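Local coordinates for alcohol dehydrogenase, zinc-containing (Thermotoga maritima, PDB 1VJ0), which probably oxidises alcohols as a zinc-dependent member of the medium-chain dehydrogenase family, with four-ligand zinc sites and a Rossmann-type nucleotide-binding domain, at residues 190-194 against 195-199; 143-147 against 148-152; 364-368 against 369-373; 308-312 against 313-317. One frame throughout, in Å; residues are numbered along the deposited sequence.

Interaction 1: residues 190-194 against 195-199; sequences YPESF and AGKTV
Lys197 bends twice, at chi2 (-73°) and again at chi4 (60°), and this folds its chain back over the turn toward Tyr190, whose ring swings to meet it with CG anti to the backbone N (chi1 -171°). The ammonium group ends between two oxygens. Lys197 NZ donates to Tyr190 OH at 2.8 Å, lying at the edge of the ring near its plane, and to Ser193 O at 2.9 Å, almost straight off the end of that carbonyl. A water also lies within hydrogen-bonding distance of Ser193 O and Ala195 O. The backbone between these groups is a type II beta turn from Phe194 to Lys197, closed by Lys197 N to Phe194 O at 2.9 Å, with Gly196 supplying the positive phi; it leads from helix 170-188 into strand 198-202 of the parallel Rossmann-type sheet. Cutting Lys197 back to an alanine is likely to leave Tyr190 OH and Ser193 O without the ammonium that links them. Ahead of the turn, Ser193 OG accepts from Ala195 N at 3.1 Å and also bonds Tyr184 OH of the second subunit. Phe194 touches Val199, CD1 to CG2 at 3.9 Å, the two side chains crossing at about a right angle, while Phe270 of strand 268-273 meets both the Phe194 and Tyr190 rings edge-to-face.

Interaction 2: residues 143-147 against 148-152; sequences PHLRG and CYSSH
Ser150 OG donates to His152 O at 2.6 Å, arriving in the carbonyl plane on a lone pair, and Leu145 packs against both ends of this bond. One methyl, Leu145 CD2, rests on Ser150 OG at 3.6 Å; the other, CD1, lies 3.9 Å from His152 CB, and Leu145 CB comes within 3.5 Å of His152 O. The leucine and histidine side chains travel alongside each other in one direction. With CG anti to the carbonyl carbon (chi1 -53°), Leu145 can spread its two methyls over the serine and the histidine together. Without the two methyls of Leu145, as with an alanine here, a gap would probably open beside Ser150 and His152, and apolar packing on Phe35 and Ile37 of strand 31-37 would be lost. At the bend, Gly147 O is buried with no polar partner in the model, and Ser150 CB sits 3.6 Å from it. The imidazole is steadied separately, Ser151 OG and His152 ND1 sharing a hydrogen bond of 2.8 Å, while the Tyr149 side chain leads away from 143-147, its OH hydrogen-bonded to Asp58. Two inverse gamma turns, centred on Leu145 and Tyr149, shape this loop, which leads into strand 152-155 of the GroES-like domain and carries Cys148 past the zinc ligands His77 and Glu78.

Interaction 3: residues 364-368 against 369-373; sequences ELMES and REALK
Met366 and Ala371 meet where helix 359-368 gives way to the chain leading into strand 374-377, in which Lys373, just ahead of the strand, reaches Val54 O and forms a salt bridge with the zinc ligand Glu78. The methionine folds back on itself, bent at chi2 and chi3 (-64° and -70°), and this curl brings its sulfur and methyl against Ala371 and Leu372: SD lies 4.0 Å from Ala371 CB, and CE packs at 3.5 Å on Leu372 O. Leu365 covers the alanine from another side, CB to CB at 3.8 Å, while its CD2 lies against the carboxylate carbon of Glu370, CD, at 3.6 Å. Glu370 stays extended beyond CG, which lays its length along that leucine methyl. Ser368 holds OG between the backbone N and the carbonyl carbon (chi1 77°), a position from which it accepts from Glu370 N at 3.0 Å; a water joins the same OG to Glu370 OE1. Arg369 is the first residue to leave helical geometry, with positive phi, and the chain then returns so that Ala371 N donates to Leu365 O at 3.1 Å, nearly straight at hydrogen but from above the carbonyl plane. Backbone, hydroxyl and water thus take up polar groups as the helix ends, while leucine, methionine and alanine supply the apolar packing of the turn.

Interaction 4: residues 308-312 against 313-317; sequences FKVYE and WLVLK
The short helix 310-315 starts with Lys309 at its N-cap position and widens to a pi-type turn, and Trp313 packs back over that start. Lys309 CB sits over the indole face, 3.9 Å from the centroid of the five-membered ring, and the extended lysine chain continues past CZ2. Phe308 takes the indole edge-on: Trp313 CE3 stands over the centre of the phenyl face in a T-shaped pair, centroids 5.2 Å apart and planes at 82°. Phe308 reaches there with CG anti to the backbone N (chi1 -165°), and its CE1 meets Leu314 CG at 3.9 Å near the ring plane. Trp313 N donates to Lys309 O at 2.9 Å, a regular four-residue step, before the backbone widens. Val310 O accepts from Leu314 N and from Val315 N, both at 3.1 Å, the second donor almost in line with the carbonyl, and Leu316 N likewise reaches back five residues to Tyr311 O at 2.7 Å. At that far end Leu316 CB lies over one face of the Tyr311 ring, 4.2 Å from its centroid. Trp313 NE1 is bonded to Glu286 of helix 280-287, on which the indole also packs, and Lys317 NZ to Leu288 O. Phe308 pairs in an antiparallel ladder with a strand of the third subunit, where it meets the ring of that chain's Phe308, and the sheet runs on across the interface.

How the interactions relate
Along the chain the order is interaction 2, interaction 1, interaction 4, interaction 3. Interactions 1 and 4 have centres 22 Å apart: one leads into strand 198-202 of the parallel sheet, the other is the short helix before strand 320-323 of that same sheet. Each borders a different neighbouring subunit. Interactions 2 and 3 lie nearer the zinc site of Cys55, His77, Glu78 and Cys178, their nearest atoms about 7 Å apart, and lead into strands 152-155 and 374-377, which both pair with strand 45-54. With 47 Å between the centres of interactions 2 and 4, the zinc-binding part holds one pair, and the probable nucleotide-binding part, at subunit borders, the other.

Interaction 1: residues 190-194 against 195-199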
loop_
_atom_site.group_PDB
_atom_site.type_symbol
_atom_site.label_atom_id
_atom_site.label_comp_id
_atom_site.label_asym_id
_atom_site.label_seq_id
_atom_site.Cartn_x
_atom_site.Cartn_y
_atom_site.Cartn_z
ATOM N N TYR A 190 7.331 6.091 2.467
ATOM C CA TYR A 190 8.004 4.906 1.892
ATOM C C TYR A 190 7.110 3.646 1.991
ATOM O O TYR A 190 6.680 3.302 3.079
ATOM C CB TYR A 190 9.291 4.644 2.671
ATOM C CG TYR A 190 10.174 3.584 2.053
ATOM C CD1 TYR A 190 10.734 3.780 0.795
ATOM C CD2 TYR A 190 10.526 2.453 2.750
ATOM C CE1 TYR A 190 11.574 2.836 0.231
ATOM C CE2 TYR A 190 11.375 1.486 2.203
ATOM C CZ TYR A 190 11.873 1.672 0.944
ATOM O OH TYR A 190 12.719 0.759 0.398
ATOM N N PRO A 191 6.804 3.001 0.873
ATOM C CA PRO A 191 5.780 1.945 0.875
ATOM C C PRO A 191 6.230 0.545 1.327
ATOM O O PRO A 191 5.492 -0.361 1.155
ATOM C CB PRO A 191 5.314 1.933 -0.592
ATOM C CG PRO A 191 6.512 2.345 -1.374
ATOM C CD PRO A 191 7.255 3.326 -0.498
ATOM N N GLU A 192 7.443 0.371 1.854
ATOM C CA GLU A 192 7.921 -0.928 2.349
ATOM C C GLU A 192 8.482 -0.711 3.765
ATOM O O GLU A 192 8.643 0.426 4.210
ATOM C CB GLU A 192 9.090 -1.466 1.478
ATOM C CG GLU A 192 8.805 -1.813 0.038
ATOM C CD GLU A 192 7.833 -2.964 -0.122
ATOM O OE1 GLU A 192 7.990 -4.030 0.538
ATOM O OE2 GLU A 192 6.890 -2.780 -0.925
ATOM N N SER A 193 8.808 -1.802 4.445
ATOM C CA SER A 193 9.640 -1.701 5.657
ATOM C C SER A 193 11.073 -1.273 5.334
ATOM O O SER A 193 11.539 -1.448 4.220
ATOM C CB SER A 193 9.614 -2.998 6.450
ATOM O OG SER A 193 10.773 -3.768 6.338
ATOM N N PHE A 194 11.739 -0.665 6.322
ATOM C CA PHE A 194 13.126 -0.262 6.227
ATOM C C PHE A 194 14.128 -1.398 6.553
ATOM O O PHE A 194 15.325 -1.227 6.393
ATOM C CB PHE A 194 13.352 0.987 7.094
ATOM C CG PHE A 194 12.833 2.231 6.441
ATOM C CD1 PHE A 194 13.606 2.891 5.512
ATOM C CD2 PHE A 194 11.561 2.693 6.700
ATOM C CE1 PHE A 194 13.109 4.035 4.820
ATOM C CE2 PHE A 194 11.061 3.824 6.037
ATOM C CZ PHE A 194 11.847 4.491 5.100
ATOM N N ALA A 195 13.637 -2.585 6.892
ATOM C CA ALA A 195 14.506 -3.729 7.121
ATOM C C ALA A 195 15.356 -4.032 5.891
ATOM O O ALA A 195 14.852 -4.139 4.756
ATOM C CB ALA A 195 13.720 -4.923 7.450
ATOM N N GLY A 196 16.641 -4.185 6.125
ATOM C CA GLY A 196 17.593 -4.428 5.066
ATOM C C GLY A 196 17.849 -3.225 4.152
ATOM O O GLY A 196 18.546 -3.394 3.113
ATOM N N LYS A 197 17.310 -2.043 4.470
ATOM C CA LYS A 197 17.440 -0.932 3.567
ATOM C C LYS A 197 18.613 0.010 3.945
ATOM O O LYS A 197 19.000 0.144 5.116
ATOM C CB LYS A 197 16.121 -0.135 3.426
ATOM C CG LYS A 197 14.880 -1.013 3.064
ATOM C CD LYS A 197 14.941 -1.475 1.634
ATOM C CE LYS A 197 13.826 -2.427 1.303
ATOM N NZ LYS A 197 12.490 -1.747 1.512
ATOM N N THR A 198 19.101 0.704 2.917
ATOM C CA THR A 198 20.131 1.739 3.039
ATOM C C THR A 198 19.493 3.100 2.795
ATOM O O THR A 198 18.848 3.299 1.753
ATOM C CB THR A 198 21.278 1.506 2.029
ATOM O OG1 THR A 198 22.030 0.373 2.427
ATOM C CG2 THR A 198 22.283 2.695 2.057
ATOM N N VAL A 199 19.614 3.976 3.812
ATOM C CA VAL A 199 19.077 5.325 3.861
ATOM C C VAL A 199 20.211 6.320 3.754
ATOM O O VAL A 199 21.221 6.184 4.455
ATOM C CB VAL A 199 18.359 5.562 5.204
ATOM C CG1 VAL A 199 18.035 7.052 5.388
ATOM C CG2 VAL A 199 17.080 4.676 5.239
HETATM O O HOH W 1 12.152 -4.041 3.584
#

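Interaction 2: residues 143-147 against 148-152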
loop_
_atom_site.group_PDB
_atom_site.type_symbol
_atom_site.label_atom_id
_atom_site.label_comp_id
_atom_site.label_asym_id
_atom_site.label_seq_id
_atom_site.Cartn_x
_atom_site.Cartn_y
_atom_site.Cartn_z
ATOM N N PRO A 143 -8.087 36.815 22.010
ATOM C CA PRO A 143 -7.268 36.893 23.232
ATOM C C PRO A 143 -5.749 36.942 22.952
ATOM O O PRO A 143 -4.977 36.768 23.869
ATOM C CB PRO A 143 -7.657 35.619 23.967
ATOM C CG PRO A 143 -7.858 34.630 22.829
ATOM C CD PRO A 143 -8.504 35.419 21.756
ATOM N N HIS A 144 -5.367 37.244 21.696
ATOM C CA HIS A 144 -3.986 37.655 21.308
ATOM C C HIS A 144 -2.911 36.575 21.217
ATOM O O HIS A 144 -2.103 36.582 20.275
ATOM C CB HIS A 144 -3.454 38.744 22.239
ATOM C CG HIS A 144 -4.388 39.900 22.426
ATOM N ND1 HIS A 144 -4.749 40.738 21.387
ATOM C CD2 HIS A 144 -5.030 40.367 23.534
ATOM C CE1 HIS A 144 -5.592 41.659 21.841
ATOM N NE2 HIS A 144 -5.774 41.463 23.137
ATOM N N LEU A 145 -2.888 35.668 22.195
ATOM C CA LEU A 145 -1.783 34.716 22.410
ATOM C C LEU A 145 -1.911 33.498 21.509
ATOM O O LEU A 145 -2.449 32.443 21.914
ATOM C CB LEU A 145 -1.734 34.310 23.910
ATOM C CG LEU A 145 -1.673 35.470 24.915
ATOM C CD1 LEU A 145 -1.747 34.973 26.326
ATOM C CD2 LEU A 145 -0.428 36.364 24.704
ATOM N N ARG A 146 -1.409 33.643 20.270
ATOM C CA ARG A 146 -1.588 32.617 19.248
ATOM C C ARG A 146 -0.235 32.116 18.722
ATOM O O ARG A 146 -0.151 31.568 17.622
ATOM C CB ARG A 146 -2.469 33.102 18.103
ATOM C CG ARG A 146 -3.892 33.440 18.492
ATOM C CD ARG A 146 -4.631 32.362 19.231
ATOM N NE ARG A 146 -6.070 32.685 19.266
ATOM C CZ ARG A 146 -7.013 31.841 19.646
ATOM N NH1 ARG A 146 -6.691 30.622 20.056
ATOM N NH2 ARG A 146 -8.274 32.226 19.644
ATOM N N GLY A 147 0.794 32.269 19.553
ATOM C CA GLY A 147 2.134 31.806 19.254
ATOM C C GLY A 147 2.871 31.445 20.540
ATOM O O GLY A 147 2.412 31.795 21.616
ATOM N N CYS A 148 3.994 30.729 20.411
ATOM C CA CYS A 148 4.675 30.181 21.569
ATOM C C CYS A 148 5.744 31.081 22.198
ATOM O O CYS A 148 6.227 30.758 23.280
ATOM C CB CYS A 148 5.313 28.842 21.190
ATOM S SG CYS A 148 4.062 27.618 20.746
ATOM N N TYR A 149 6.126 32.189 21.525
ATOM C CA TYR A 149 7.062 33.157 22.114
ATOM C C TYR A 149 6.283 34.036 23.106
ATOM O O TYR A 149 6.172 35.281 22.955
ATOM C CB TYR A 149 7.690 34.067 21.073
ATOM C CG TYR A 149 8.679 33.499 20.056
ATOM C CD1 TYR A 149 8.798 32.142 19.794
ATOM C CD2 TYR A 149 9.502 34.383 19.341
ATOM C CE1 TYR A 149 9.678 31.677 18.801
ATOM C CE2 TYR A 149 10.351 33.945 18.376
ATOM C CZ TYR A 149 10.454 32.584 18.119
ATOM O OH TYR A 149 11.306 32.167 17.136
ATOM N N SER A 150 5.835 33.381 24.170
ATOM C CA SER A 150 4.880 33.929 25.077
ATOM C C SER A 150 4.906 33.086 26.355
ATOM O O SER A 150 5.331 31.907 26.378
ATOM C CB SER A 150 3.483 33.855 24.411
ATOM O OG SER A 150 2.470 34.376 25.229
ATOM N N SER A 151 4.430 33.689 27.419
ATOM C CA SER A 151 4.274 33.031 28.712
ATOM C C SER A 151 3.149 32.013 28.609
ATOM O O SER A 151 3.208 30.965 29.276
ATOM C CB SER A 151 3.963 34.078 29.802
ATOM O OG SER A 151 2.765 34.809 29.503
ATOM N N HIS A 152 2.170 32.328 27.759
ATOM C CA HIS A 152 0.945 31.534 27.602
ATOM C C HIS A 152 0.521 31.503 26.166
ATOM O O HIS A 152 0.823 32.432 25.390
ATOM C CB HIS A 152 -0.198 32.129 28.452
ATOM C CG HIS A 152 0.078 32.095 29.928
ATOM N ND1 HIS A 152 0.815 33.073 30.562
ATOM C CD2 HIS A 152 -0.285 31.206 30.886
ATOM C CE1 HIS A 152 0.933 32.765 31.848
ATOM N NE2 HIS A 152 0.291 31.626 32.066
#

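Interaction 3: residues 364-368 against 369-373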
loop_
_atom_site.group_PDB
_atom_site.type_symbol
_atom_site.label_atom_id
_atom_site.label_comp_id
_atom_site.label_asym_id
_atom_site.label_seq_id
_atom_site.Cartn_x
_atom_site.Cartn_y
_atom_site.Cartn_z
ATOM N N GLU A 364 19.002 35.652 16.236
ATOM C CA GLU A 364 20.352 35.968 15.784
ATOM C C GLU A 364 21.229 34.698 15.741
ATOM O O GLU A 364 21.905 34.433 14.737
ATOM C CB GLU A 364 20.924 37.047 16.682
ATOM C CG GLU A 364 22.363 37.410 16.388
ATOM C CD GLU A 364 23.005 38.121 17.569
ATOM O OE1 GLU A 364 22.571 39.270 17.852
ATOM O OE2 GLU A 364 23.911 37.496 18.216
ATOM N N LEU A 365 21.177 33.907 16.815
ATOM C CA LEU A 365 21.947 32.668 16.918
ATOM C C LEU A 365 21.537 31.661 15.851
ATOM O O LEU A 365 22.355 30.923 15.327
ATOM C CB LEU A 365 21.768 32.020 18.307
ATOM C CG LEU A 365 22.382 32.739 19.514
ATOM C CD1 LEU A 365 21.947 32.174 20.827
ATOM C CD2 LEU A 365 23.872 32.668 19.396
ATOM N N MET A 366 20.251 31.580 15.576
ATOM C CA MET A 366 19.767 30.635 14.585
ATOM C C MET A 366 20.142 31.125 13.195
ATOM O O MET A 366 20.480 30.334 12.336
ATOM C CB MET A 366 18.258 30.435 14.686
ATOM C CG MET A 366 17.798 29.708 15.928
ATOM S SD MET A 366 18.428 28.019 15.936
ATOM C CE MET A 366 17.488 27.288 14.625
ATOM N N GLU A 367 20.108 32.432 12.982
ATOM C CA GLU A 367 20.473 32.989 11.676
ATOM C C GLU A 367 21.979 32.884 11.401
ATOM O O GLU A 367 22.383 32.547 10.306
ATOM C CB GLU A 367 20.067 34.452 11.578
ATOM C CG GLU A 367 20.257 35.027 10.183
ATOM C CD GLU A 367 19.792 36.466 10.090
ATOM O OE1 GLU A 367 20.098 37.237 11.034
ATOM O OE2 GLU A 367 19.123 36.823 9.084
ATOM N N SER A 368 22.799 33.209 12.388
ATOM C CA SER A 368 24.252 33.089 12.246
ATOM C C SER A 368 24.734 31.646 12.182
ATOM O O SER A 368 25.851 31.399 11.750
ATOM C CB SER A 368 24.937 33.744 13.421
ATOM O OG SER A 368 24.850 32.897 14.539
ATOM N N ARG A 369 23.890 30.715 12.638
ATOM C CA ARG A 369 24.186 29.277 12.771
ATOM C C ARG A 369 25.184 28.968 13.876
ATOM O O ARG A 369 25.743 27.884 13.943
ATOM C CB ARG A 369 24.582 28.631 11.441
ATOM C CG ARG A 369 23.500 28.721 10.397
ATOM C CD ARG A 369 23.851 27.986 9.134
ATOM N NE ARG A 369 22.679 27.339 8.561
ATOM C CZ ARG A 369 22.686 26.220 7.815
ATOM N NH1 ARG A 369 23.829 25.576 7.504
ATOM N NH2 ARG A 369 21.524 25.747 7.370
ATOM N N GLU A 370 25.353 29.908 14.791
ATOM C CA GLU A 370 26.026 29.634 16.061
ATOM C C GLU A 370 25.214 28.594 16.851
ATOM O O GLU A 370 25.777 27.831 17.618
ATOM C CB GLU A 370 26.111 30.905 16.888
ATOM C CG GLU A 370 27.035 30.818 18.092
ATOM C CD GLU A 370 27.325 32.181 18.700
ATOM O OE1 GLU A 370 27.257 33.210 17.970
ATOM O OE2 GLU A 370 27.609 32.230 19.925
ATOM N N ALA A 371 23.883 28.602 16.700
ATOM C CA ALA A 371 23.062 27.573 17.331
ATOM C C ALA A 371 22.601 26.582 16.273
ATOM O O ALA A 371 22.367 26.961 15.115
ATOM C CB ALA A 371 21.841 28.195 18.031
ATOM N N LEU A 372 22.438 25.322 16.691
ATOM C CA LEU A 372 21.767 24.314 15.892
ATOM C C LEU A 372 20.256 24.394 16.179
ATOM O O LEU A 372 19.445 24.398 15.257
ATOM C CB LEU A 372 22.324 22.919 16.210
ATOM C CG LEU A 372 21.731 21.652 15.600
ATOM C CD1 LEU A 372 21.692 21.743 14.124
ATOM C CD2 LEU A 372 22.548 20.414 15.985
ATOM N N LYS A 373 19.912 24.421 17.469
ATOM C CA LYS A 373 18.566 24.645 17.937
ATOM C C LYS A 373 18.572 25.395 19.267
ATOM O O LYS A 373 19.305 25.040 20.194
ATOM C CB LYS A 373 17.824 23.290 18.100
ATOM C CG LYS A 373 16.384 23.425 18.319
ATOM C CD LYS A 373 15.695 23.639 17.001
ATOM C CE LYS A 373 14.320 24.117 17.187
ATOM N NZ LYS A 373 13.871 24.522 15.847
HETATM O O HOH W 2 21.114 27.204 12.604
HETATM O O HOH W 3 25.461 34.550 16.528
#

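Interaction 4: residues 308-312 against 313-317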
loop_
_atom_site.group_PDB
_atom_site.type_symbol
_atom_site.label_atom_id
_atom_site.label_comp_id
_atom_site.label_asym_id
_atom_site.label_seq_id
_atom_site.Cartn_x
_atom_site.Cartn_y
_atom_site.Cartn_z
ATOM N N PHE A 308 17.058 19.035 -14.483
ATOM C CA PHE A 308 16.663 17.688 -14.146
ATOM C C PHE A 308 16.724 16.792 -15.349
ATOM O O PHE A 308 16.143 17.105 -16.376
ATOM C CB PHE A 308 15.243 17.706 -13.616
ATOM C CG PHE A 308 14.854 16.450 -12.912
ATOM C CD1 PHE A 308 14.351 15.368 -13.629
ATOM C CD2 PHE A 308 14.943 16.363 -11.546
ATOM C CE1 PHE A 308 13.966 14.221 -12.986
ATOM C CE2 PHE A 308 14.558 15.223 -10.888
ATOM C CZ PHE A 308 14.068 14.115 -11.632
ATOM N N LYS A 309 17.423 15.654 -15.201
ATOM C CA LYS A 309 17.559 14.682 -16.263
ATOM C C LYS A 309 16.436 13.638 -16.171
ATOM O O LYS A 309 16.518 12.666 -15.424
ATOM C CB LYS A 309 18.896 13.972 -16.147
ATOM C CG LYS A 309 20.080 14.884 -16.296
ATOM C CD LYS A 309 21.370 14.110 -16.328
ATOM C CE LYS A 309 22.521 15.146 -16.400
ATOM N NZ LYS A 309 23.865 14.493 -16.378
ATOM N N VAL A 310 15.403 13.845 -16.966
ATOM C CA VAL A 310 14.206 13.034 -16.849
ATOM C C VAL A 310 14.440 11.563 -17.191
ATOM O O VAL A 310 13.955 10.699 -16.491
ATOM C CB VAL A 310 13.080 13.584 -17.712
ATOM C CG1 VAL A 310 11.850 12.641 -17.687
ATOM C CG2 VAL A 310 12.757 15.013 -17.262
ATOM N N TYR A 311 15.121 11.261 -18.286
ATOM C CA TYR A 311 15.320 9.866 -18.639
ATOM C C TYR A 311 16.153 9.100 -17.609
ATOM O O TYR A 311 15.751 8.022 -17.143
ATOM C CB TYR A 311 15.983 9.745 -19.999
ATOM C CG TYR A 311 16.186 8.336 -20.447
ATOM C CD1 TYR A 311 15.104 7.579 -20.854
ATOM C CD2 TYR A 311 17.465 7.768 -20.516
ATOM C CE1 TYR A 311 15.259 6.294 -21.306
ATOM C CE2 TYR A 311 17.637 6.441 -20.977
ATOM C CZ TYR A 311 16.502 5.725 -21.361
ATOM O OH TYR A 311 16.550 4.428 -21.839
ATOM N N GLU A 312 17.310 9.679 -17.286
ATOM C CA GLU A 312 18.319 9.065 -16.444
ATOM C C GLU A 312 17.894 8.986 -15.013
ATOM O O GLU A 312 18.186 8.006 -14.346
ATOM C CB GLU A 312 19.626 9.889 -16.490
ATOM C CG GLU A 312 20.282 9.908 -17.846
ATOM C CD GLU A 312 19.897 11.085 -18.718
ATOM O OE1 GLU A 312 18.836 11.716 -18.570
ATOM O OE2 GLU A 312 20.713 11.431 -19.577
ATOM N N TRP A 313 17.213 10.019 -14.515
ATOM C CA TRP A 313 16.860 10.059 -13.099
ATOM C C TRP A 313 15.484 9.572 -12.749
ATOM O O TRP A 313 15.311 9.139 -11.632
ATOM C CB TRP A 313 17.029 11.454 -12.501
ATOM C CG TRP A 313 18.389 11.917 -12.618
ATOM C CD1 TRP A 313 19.484 11.173 -12.935
ATOM C CD2 TRP A 313 18.854 13.259 -12.433
ATOM N NE1 TRP A 313 20.593 11.976 -12.960
ATOM C CE2 TRP A 313 20.230 13.258 -12.661
ATOM C CE3 TRP A 313 18.240 14.458 -12.073
ATOM C CZ2 TRP A 313 21.014 14.407 -12.576
ATOM C CZ3 TRP A 313 19.050 15.624 -12.003
ATOM C CH2 TRP A 313 20.397 15.563 -12.239
ATOM N N LEU A 314 14.521 9.684 -13.668
ATOM C CA LEU A 314 13.178 9.174 -13.422
ATOM C C LEU A 314 12.864 7.907 -14.159
ATOM O O LEU A 314 12.616 6.917 -13.515
ATOM C CB LEU A 314 12.092 10.160 -13.803
ATOM C CG LEU A 314 11.596 11.120 -12.767
ATOM C CD1 LEU A 314 10.592 12.085 -13.476
ATOM C CD2 LEU A 314 10.972 10.461 -11.572
ATOM N N VAL A 315 12.864 7.943 -15.487
ATOM C CA VAL A 315 12.319 6.817 -16.286
ATOM C C VAL A 315 13.201 5.562 -16.192
ATOM O O VAL A 315 12.771 4.446 -15.735
ATOM C CB VAL A 315 12.086 7.255 -17.738
ATOM C CG1 VAL A 315 11.599 6.082 -18.616
ATOM C CG2 VAL A 315 11.148 8.435 -17.777
ATOM N N LEU A 316 14.448 5.713 -16.636
ATOM C CA LEU A 316 15.355 4.564 -16.657
ATOM C C LEU A 316 15.565 4.013 -15.226
ATOM O O LEU A 316 15.710 2.778 -14.992
ATOM C CB LEU A 316 16.694 4.992 -17.258
ATOM C CG LEU A 316 17.706 3.866 -17.424
ATOM C CD1 LEU A 316 17.154 2.834 -18.409
ATOM C CD2 LEU A 316 19.018 4.452 -17.943
ATOM N N LYS A 317 15.600 4.925 -14.271
ATOM C CA LYS A 317 15.663 4.521 -12.866
ATOM C C LYS A 317 14.388 3.935 -12.261
ATOM O O LYS A 317 14.441 3.396 -11.181
ATOM C CB LYS A 317 16.132 5.707 -12.013
ATOM C CG LYS A 317 17.212 5.316 -11.136
ATOM C CD LYS A 317 17.716 6.444 -10.292
ATOM C CE LYS A 317 18.984 7.030 -10.859
ATOM N NZ LYS A 317 20.186 6.476 -10.288
#